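Local coordinates for ornithine decarboxylase (Entamoeba histolytica, PDB 4AIB), which probably catalyses the pyridoxal 5'-phosphate-dependent decarboxylation of L-ornithine to putrescine, the entry step of polyamine synthesis, as a homodimer, at residues A[26-34]-A[379-386]; A[41-49]-A[232-243]. One frame throughout, in Å; residues are numbered along the deposited sequence.

Interaction 1 (A[26-34]-A[379-386]); sequences LGFWIFDTE and HVIYTLPL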
# COMPACT_ATOMS: atom_id res chain seq x y z
N LEU A 26 -7.73 -17.40 -4.05
CA LEU A 26 -6.36 -16.94 -3.87
C LEU A 26 -5.78 -17.37 -2.52
O LEU A 26 -4.58 -17.62 -2.40
CB LEU A 26 -6.28 -15.41 -4.02
CG LEU A 26 -6.72 -14.78 -5.35
CD1 LEU A 26 -6.82 -13.26 -5.20
CD2 LEU A 26 -5.79 -15.14 -6.50
N GLY A 27 -6.64 -17.45 -1.52
CA GLY A 27 -6.25 -17.90 -0.18
C GLY A 27 -7.34 -17.68 0.85
O GLY A 27 -8.41 -17.15 0.54
N PHE A 28 -7.07 -18.10 2.08
CA PHE A 28 -7.98 -17.88 3.20
C PHE A 28 -7.24 -17.70 4.53
O PHE A 28 -6.13 -18.21 4.71
CB PHE A 28 -9.03 -19.01 3.30
CG PHE A 28 -8.45 -20.37 3.59
CD1 PHE A 28 -8.27 -20.80 4.90
CD2 PHE A 28 -8.10 -21.23 2.55
CE1 PHE A 28 -7.74 -22.05 5.17
CE2 PHE A 28 -7.58 -22.48 2.81
CZ PHE A 28 -7.40 -22.90 4.13
N TRP A 29 -7.86 -16.96 5.44
CA TRP A 29 -7.28 -16.69 6.76
C TRP A 29 -7.80 -17.63 7.81
O TRP A 29 -8.96 -18.03 7.77
CB TRP A 29 -7.57 -15.25 7.17
CG TRP A 29 -6.93 -14.21 6.28
CD1 TRP A 29 -7.50 -13.57 5.17
CD2 TRP A 29 -5.59 -13.64 6.40
NE1 TRP A 29 -6.61 -12.68 4.62
CE2 TRP A 29 -5.45 -12.67 5.31
CE3 TRP A 29 -4.52 -13.82 7.27
CZ2 TRP A 29 -4.29 -11.93 5.11
CZ3 TRP A 29 -3.35 -13.08 7.06
CH2 TRP A 29 -3.24 -12.15 6.01
N ILE A 30 -6.94 -17.98 8.76
CA ILE A 30 -7.35 -18.77 9.92
C ILE A 30 -7.21 -17.92 11.18
O ILE A 30 -6.10 -17.49 11.53
CB ILE A 30 -6.56 -20.09 10.05
CG1 ILE A 30 -6.85 -21.02 8.86
CG2 ILE A 30 -6.90 -20.79 11.36
CD1 ILE A 30 -6.00 -22.27 8.82
N PHE A 31 -8.33 -17.69 11.86
CA PHE A 31 -8.35 -16.87 13.07
C PHE A 31 -8.03 -17.71 14.30
O PHE A 31 -8.86 -18.48 14.78
CB PHE A 31 -9.70 -16.15 13.21
CG PHE A 31 -9.75 -15.17 14.35
CD1 PHE A 31 -8.88 -14.09 14.40
CD2 PHE A 31 -10.68 -15.33 15.37
CE1 PHE A 31 -8.93 -13.18 15.45
CE2 PHE A 31 -10.73 -14.43 16.43
CZ PHE A 31 -9.86 -13.35 16.47
N ASP A 32 -6.81 -17.55 14.81
CA ASP A 32 -6.34 -18.27 15.99
C ASP A 32 -6.77 -17.53 17.25
O ASP A 32 -6.08 -16.62 17.71
CB ASP A 32 -4.81 -18.43 15.94
CG ASP A 32 -4.30 -19.54 16.86
OD1 ASP A 32 -5.07 -20.02 17.72
OD2 ASP A 32 -3.12 -19.92 16.71
N THR A 33 -7.91 -17.94 17.80
CA THR A 33 -8.48 -17.31 18.99
C THR A 33 -7.60 -17.53 20.21
O THR A 33 -7.40 -16.61 21.01
CB THR A 33 -9.91 -17.82 19.27
OG1 THR A 33 -10.62 -17.97 18.04
CG2 THR A 33 -10.67 -16.87 20.18
N GLU A 34 -7.07 -18.74 20.35
CA GLU A 34 -6.15 -19.09 21.44
C GLU A 34 -4.83 -18.34 21.34
O GLU A 34 -4.21 -18.03 22.35
CB GLU A 34 -5.90 -20.60 21.49
CG GLU A 34 -7.04 -21.41 22.09
CD GLU A 34 -6.65 -22.84 22.39
OE1 GLU A 34 -5.54 -23.07 22.93
OE2 GLU A 34 -7.45 -23.75 22.09
N HIS A 379 -10.25 -14.66 0.27
CA HIS A 379 -9.99 -13.80 1.42
C HIS A 379 -11.00 -14.01 2.53
O HIS A 379 -11.29 -13.09 3.30
CB HIS A 379 -9.94 -12.33 0.99
CG HIS A 379 -11.20 -11.85 0.31
ND1 HIS A 379 -11.44 -12.04 -1.00
CD2 HIS A 379 -12.29 -11.15 0.81
CE1 HIS A 379 -12.63 -11.50 -1.32
NE2 HIS A 379 -13.15 -10.95 -0.21
N VAL A 380 -11.52 -15.23 2.61
CA VAL A 380 -12.47 -15.62 3.66
C VAL A 380 -11.70 -15.94 4.94
O VAL A 380 -10.59 -16.47 4.88
CB VAL A 380 -13.31 -16.85 3.24
CG1 VAL A 380 -14.43 -17.11 4.23
CG2 VAL A 380 -13.89 -16.66 1.84
N ILE A 381 -12.28 -15.60 6.09
CA ILE A 381 -11.66 -15.87 7.39
C ILE A 381 -12.40 -16.98 8.13
O ILE A 381 -13.58 -16.85 8.44
CB ILE A 381 -11.58 -14.60 8.27
CG1 ILE A 381 -10.92 -13.44 7.50
CG2 ILE A 381 -10.84 -14.88 9.57
CD1 ILE A 381 -11.21 -12.07 8.07
N TYR A 382 -11.69 -18.08 8.38
CA TYR A 382 -12.25 -19.22 9.12
C TYR A 382 -11.66 -19.27 10.54
O TYR A 382 -10.45 -19.21 10.71
CB TYR A 382 -11.96 -20.53 8.40
CG TYR A 382 -12.51 -20.62 6.99
CD1 TYR A 382 -13.80 -21.09 6.75
CD2 TYR A 382 -11.74 -20.23 5.89
CE1 TYR A 382 -14.31 -21.17 5.46
CE2 TYR A 382 -12.24 -20.31 4.60
CZ TYR A 382 -13.52 -20.78 4.39
OH TYR A 382 -14.02 -20.85 3.11
N THR A 383 -12.54 -19.38 11.53
CA THR A 383 -12.10 -19.45 12.93
C THR A 383 -11.59 -20.85 13.26
O THR A 383 -12.24 -21.85 12.95
CB THR A 383 -13.23 -19.04 13.90
OG1 THR A 383 -13.81 -17.80 13.47
CG2 THR A 383 -12.70 -18.87 15.32
N LEU A 384 -10.42 -20.90 13.89
CA LEU A 384 -9.80 -22.15 14.32
C LEU A 384 -10.60 -22.80 15.45
O LEU A 384 -10.98 -22.12 16.41
CB LEU A 384 -8.35 -21.90 14.77
CG LEU A 384 -7.43 -23.08 15.09
CD1 LEU A 384 -6.94 -23.76 13.82
CD2 LEU A 384 -6.26 -22.63 15.93
N PRO A 385 -10.88 -24.11 15.32
CA PRO A 385 -11.63 -24.86 16.34
C PRO A 385 -10.87 -24.98 17.66
O PRO A 385 -9.64 -25.15 17.66
CB PRO A 385 -11.79 -26.25 15.70
CG PRO A 385 -10.71 -26.34 14.69
CD PRO A 385 -10.55 -24.95 14.16
N LEU A 386 -11.60 -24.89 18.76
CA LEU A 386 -11.02 -24.95 20.10
C LEU A 386 -12.03 -25.48 21.11
O LEU A 386 -13.22 -25.21 20.99
CB LEU A 386 -10.49 -23.58 20.53
CG LEU A 386 -11.37 -22.34 20.27
CD1 LEU A 386 -12.12 -21.90 21.52
CD2 LEU A 386 -10.52 -21.21 19.72
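Trp29 and Phe31 bond through their backbones to 380-384, a parallel pairing that adds a last strand from the C terminus to the mixed sheet of the beta domain. The firm part is central. Trp29 N donates to Val380 O (2.8 Å), and Trp29 O accepts from Tyr382 N (2.8 Å). Phe31 N donates to Tyr382 O, and Phe31 O takes Leu384 N (3.0 Å). Side chains on one face turn to helix 6-16. There the edge of the Tyr382 ring points at the face of Phe28 in an offset edge-to-face pair, planes at 88°, and Phe28 CD1 lies 3.7 Å from Tyr382 CD2. Branched aliphatic groups fill the next step: Ile30 CG2 rests on Leu384 CD1 (3.9 Å), with Phe11 of helix 6-16 touching both residues. On the other face, Trp29 CB packs on Ile381 CG1, and Phe31 leads off to Leu64 and Leu67.

Helix 6-16 and strand 267-281 cover 27-31, whereas exposed Val380 and Thr383 mark the looser C-terminal strand. His379, exposed and poorly ordered, gives its backbone N to Gly27 O. Beyond the strands, exposed Leu386 lies beside Thr33 and Glu34. Asp32 sits at the N-cap of helix 33-46, its OD1 in a weak bond to Gly35 N and its OD2 bonded to His268 NE2, while the methyl CD2 of Leu384 lies 3.4 Å from Asp32 OD1.

Interaction 2 (A[41-49]-A[232-243]); sequences ERWKKNMPT and FEEFAATIEKTI
Arg42 holds CG anti to its backbone N (chi1 -174°) and stays extended as far as NE, while Glu233 bends at chi2 (-74°), which brings the guanidinium beside the carboxylate, the two nearly coplanar. They join two outer helices of the alpha/beta barrel, 33-46 and 232-245, whose segment axes approach to 10.0 Å at an angle of 40°. Arginine suits this partly exposed place because NE and NH2 together clasp one oxygen, Glu233 OE2, each at 2.8 Å: NE on its syn side and NH2 on its anti lone pair. Phe232 CD2 lies over one face of the guanidinium, near its rim, the ring steeply inclined to it. The other carboxylate oxygen, Glu233 OE1, accepts Asn46 ND2 (3.0 Å) from above its plane, so the short amide completes a three-donor hold on the glutamate.

Inward, the contact turns apolar. Small Ala236 lets the chains come close, its CB touching both Asn46 CB and Met47 CG (each 3.6 Å). The flexible thioether of Met47 bends at its end to carry CE to Ile239 CG2 (3.8 Å), while SD lies over one face of the Trp43 indole, toward its rim. That indole meets Phe232 CZ through CE3 and, through NE1, bonds to Val50 O on the next strand.

Past the helix end, Thr49 closes the contact: its OG1 donates to Glu240 OE2 at 2.6 Å, on the carboxylate's syn side.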
# COMPACT_ATOMS: atom_id res chain seq x y z
N GLU A 41 -2.68 -12.82 28.01
CA GLU A 41 -2.37 -13.32 29.35
C GLU A 41 -0.86 -13.37 29.62
O GLU A 41 -0.44 -13.37 30.78
CB GLU A 41 -3.03 -14.69 29.62
CG GLU A 41 -2.56 -15.83 28.73
CD GLU A 41 -3.08 -17.18 29.18
OE1 GLU A 41 -2.82 -17.57 30.34
OE2 GLU A 41 -3.74 -17.86 28.37
N ARG A 42 -0.07 -13.41 28.55
CA ARG A 42 1.39 -13.31 28.64
C ARG A 42 1.80 -11.88 29.00
O ARG A 42 2.74 -11.67 29.77
CB ARG A 42 2.03 -13.73 27.32
CG ARG A 42 3.55 -13.82 27.32
CD ARG A 42 4.08 -13.93 25.90
NE ARG A 42 5.54 -14.04 25.87
CZ ARG A 42 6.27 -14.01 24.75
NH1 ARG A 42 5.70 -13.87 23.57
NH2 ARG A 42 7.59 -14.13 24.83
N TRP A 43 1.08 -10.91 28.43
CA TRP A 43 1.32 -9.49 28.69
C TRP A 43 0.92 -9.11 30.08
O TRP A 43 1.67 -8.43 30.78
CB TRP A 43 0.59 -8.63 27.66
CG TRP A 43 0.77 -7.15 27.85
CD1 TRP A 43 0.20 -6.34 28.83
CD2 TRP A 43 1.59 -6.23 27.05
NE1 TRP A 43 0.60 -5.03 28.69
CE2 TRP A 43 1.44 -4.90 27.64
CE3 TRP A 43 2.42 -6.38 25.93
CZ2 TRP A 43 2.08 -3.79 27.13
CZ3 TRP A 43 3.06 -5.25 25.43
CH2 TRP A 43 2.89 -3.98 26.01
N LYS A 44 -0.27 -9.54 30.49
CA LYS A 44 -0.82 -9.23 31.82
C LYS A 44 0.00 -9.83 32.95
O LYS A 44 0.01 -9.31 34.07
CB LYS A 44 -2.28 -9.69 31.92
CG LYS A 44 -3.27 -8.81 31.19
CD LYS A 44 -4.70 -9.24 31.49
CE LYS A 44 -5.72 -8.32 30.82
NZ LYS A 44 -5.78 -6.97 31.45
N LYS A 45 0.69 -10.94 32.66
CA LYS A 45 1.51 -11.64 33.64
C LYS A 45 2.86 -10.94 33.83
O LYS A 45 3.34 -10.81 34.96
CB LYS A 45 1.72 -13.09 33.21
CG LYS A 45 2.44 -13.97 34.22
CD LYS A 45 2.63 -15.37 33.67
CE LYS A 45 3.55 -16.20 34.56
NZ LYS A 45 4.97 -15.73 34.49
N ASN A 46 3.46 -10.51 32.73
CA ASN A 46 4.79 -9.89 32.77
C ASN A 46 4.78 -8.38 32.99
O ASN A 46 5.71 -7.83 33.60
CB ASN A 46 5.59 -10.26 31.52
CG ASN A 46 6.24 -11.63 31.64
OD1 ASN A 46 7.17 -11.83 32.42
ND2 ASN A 46 5.75 -12.59 30.85
N MET A 47 3.74 -7.71 32.50
CA MET A 47 3.55 -6.28 32.73
C MET A 47 2.20 -6.00 33.40
O MET A 47 1.22 -5.66 32.73
CB MET A 47 3.67 -5.49 31.42
CG MET A 47 5.06 -5.48 30.82
SD MET A 47 5.18 -4.62 29.24
CE MET A 47 5.33 -2.92 29.79
N PRO A 48 2.13 -6.17 34.74
CA PRO A 48 0.88 -5.99 35.48
C PRO A 48 0.44 -4.53 35.61
O PRO A 48 -0.76 -4.25 35.63
CB PRO A 48 1.19 -6.58 36.86
CG PRO A 48 2.46 -7.35 36.70
CD PRO A 48 3.21 -6.63 35.63
N THR A 49 1.41 -3.61 35.70
CA THR A 49 1.10 -2.20 35.93
C THR A 49 0.87 -1.40 34.64
O THR A 49 0.42 -0.25 34.69
CB THR A 49 2.19 -1.50 36.78
OG1 THR A 49 3.47 -1.66 36.15
CG2 THR A 49 2.24 -2.08 38.19
N PHE A 232 11.11 -11.11 25.38
CA PHE A 232 9.96 -10.41 25.97
C PHE A 232 9.78 -10.50 27.49
O PHE A 232 9.53 -9.49 28.15
CB PHE A 232 8.67 -10.84 25.26
CG PHE A 232 7.43 -10.17 25.78
CD1 PHE A 232 7.12 -8.86 25.43
CD2 PHE A 232 6.55 -10.86 26.62
CE1 PHE A 232 5.98 -8.24 25.91
CE2 PHE A 232 5.40 -10.25 27.10
CZ PHE A 232 5.12 -8.94 26.75
N GLU A 233 9.90 -11.72 28.03
CA GLU A 233 9.82 -11.96 29.47
C GLU A 233 10.80 -11.07 30.24
O GLU A 233 10.46 -10.52 31.29
CB GLU A 233 10.10 -13.43 29.80
CG GLU A 233 9.64 -14.44 28.74
CD GLU A 233 8.14 -14.65 28.70
OE1 GLU A 233 7.50 -14.73 29.77
OE2 GLU A 233 7.59 -14.74 27.58
N GLU A 234 12.00 -10.93 29.70
CA GLU A 234 13.06 -10.11 30.28
C GLU A 234 12.86 -8.62 29.99
O GLU A 234 13.09 -7.78 30.86
CB GLU A 234 14.43 -10.55 29.76
CG GLU A 234 14.83 -11.96 30.16
CD GLU A 234 16.30 -12.26 29.88
OE1 GLU A 234 16.82 -11.81 28.84
OE2 GLU A 234 16.92 -12.96 30.71
N PHE A 235 12.43 -8.31 28.77
CA PHE A 235 12.18 -6.93 28.35
C PHE A 235 11.04 -6.30 29.15
O PHE A 235 11.07 -5.11 29.46
CB PHE A 235 11.89 -6.87 26.84
CG PHE A 235 11.58 -5.49 26.32
CD1 PHE A 235 12.47 -4.43 26.52
CD2 PHE A 235 10.40 -5.25 25.62
CE1 PHE A 235 12.19 -3.17 26.03
CE2 PHE A 235 10.11 -3.98 25.14
CZ PHE A 235 11.01 -2.94 25.34
N ALA A 236 10.04 -7.12 29.48
CA ALA A 236 8.91 -6.69 30.29
C ALA A 236 9.31 -6.50 31.75
O ALA A 236 8.74 -5.67 32.46
CB ALA A 236 7.77 -7.69 30.18
N ALA A 237 10.29 -7.29 32.19
CA ALA A 237 10.82 -7.19 33.55
C ALA A 237 11.62 -5.91 33.76
O ALA A 237 11.59 -5.33 34.84
CB ALA A 237 11.67 -8.41 33.88
N THR A 238 12.32 -5.47 32.72
CA THR A 238 13.13 -4.24 32.78
C THR A 238 12.27 -2.99 32.83
O THR A 238 12.56 -2.06 33.60
CB THR A 238 14.13 -4.13 31.61
OG1 THR A 238 13.43 -4.24 30.36
CG2 THR A 238 15.20 -5.21 31.69
N ILE A 239 11.22 -2.95 32.02
CA ILE A 239 10.27 -1.84 32.01
C ILE A 239 9.55 -1.76 33.36
O ILE A 239 9.38 -0.68 33.92
CB ILE A 239 9.23 -1.95 30.87
CG1 ILE A 239 9.94 -2.05 29.51
CG2 ILE A 239 8.28 -0.76 30.87
CD1 ILE A 239 9.05 -2.57 28.39
N GLU A 240 9.16 -2.93 33.88
CA GLU A 240 8.47 -3.05 35.16
C GLU A 240 9.34 -2.58 36.33
O GLU A 240 8.84 -1.96 37.27
CB GLU A 240 8.04 -4.50 35.39
CG GLU A 240 7.01 -4.71 36.50
CD GLU A 240 5.67 -4.06 36.19
OE1 GLU A 240 5.24 -4.08 35.02
OE2 GLU A 240 5.05 -3.53 37.14
N LYS A 241 10.64 -2.87 36.26
CA LYS A 241 11.59 -2.49 37.29
C LYS A 241 11.91 -0.99 37.22
O LYS A 241 12.02 -0.33 38.25
CB LYS A 241 12.87 -3.32 37.17
CG LYS A 241 13.83 -3.22 38.34
CD LYS A 241 14.86 -4.34 38.31
CE LYS A 241 15.96 -4.13 39.33
NZ LYS A 241 16.96 -3.12 38.87
N THR A 242 12.04 -0.47 36.00
CA THR A 242 12.33 0.95 35.78
C THR A 242 11.16 1.83 36.23
O THR A 242 11.37 2.91 36.78
CB THR A 242 12.70 1.24 34.31
OG1 THR A 242 13.66 0.27 33.86
CG2 THR A 242 13.30 2.63 34.16
N ILE A 243 9.93 1.36 35.99
CA ILE A 243 8.71 2.04 36.44
C ILE A 243 8.73 2.30 37.95
O ILE A 243 8.37 3.39 38.40
CB ILE A 243 7.44 1.25 36.03
CG1 ILE A 243 7.15 1.38 34.53
CG2 ILE A 243 6.22 1.65 36.86
CD1 ILE A 243 7.02 2.79 34.00

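In the fold
Starting near the N terminus, strand 27-31 leads through Asp32 directly into helix 33-46, so both contacts draw on one short run of chain. Interaction 2 comes first to closure: 41-49 meets 232-243 after 182 intervening residues, bringing the opening helix of the barrel domain against one of its last. Interaction 1 closes only when the final modelled residues, 379-386, return to 26-34, and its loop of 344 residues wholly encloses that of interaction 2. Their centres are about 30 Å apart, their nearest atoms about 6 Å. Helix 33-46 thus bridges the domains, its start held at the beta-domain sheet and its end on the barrel's outer layer.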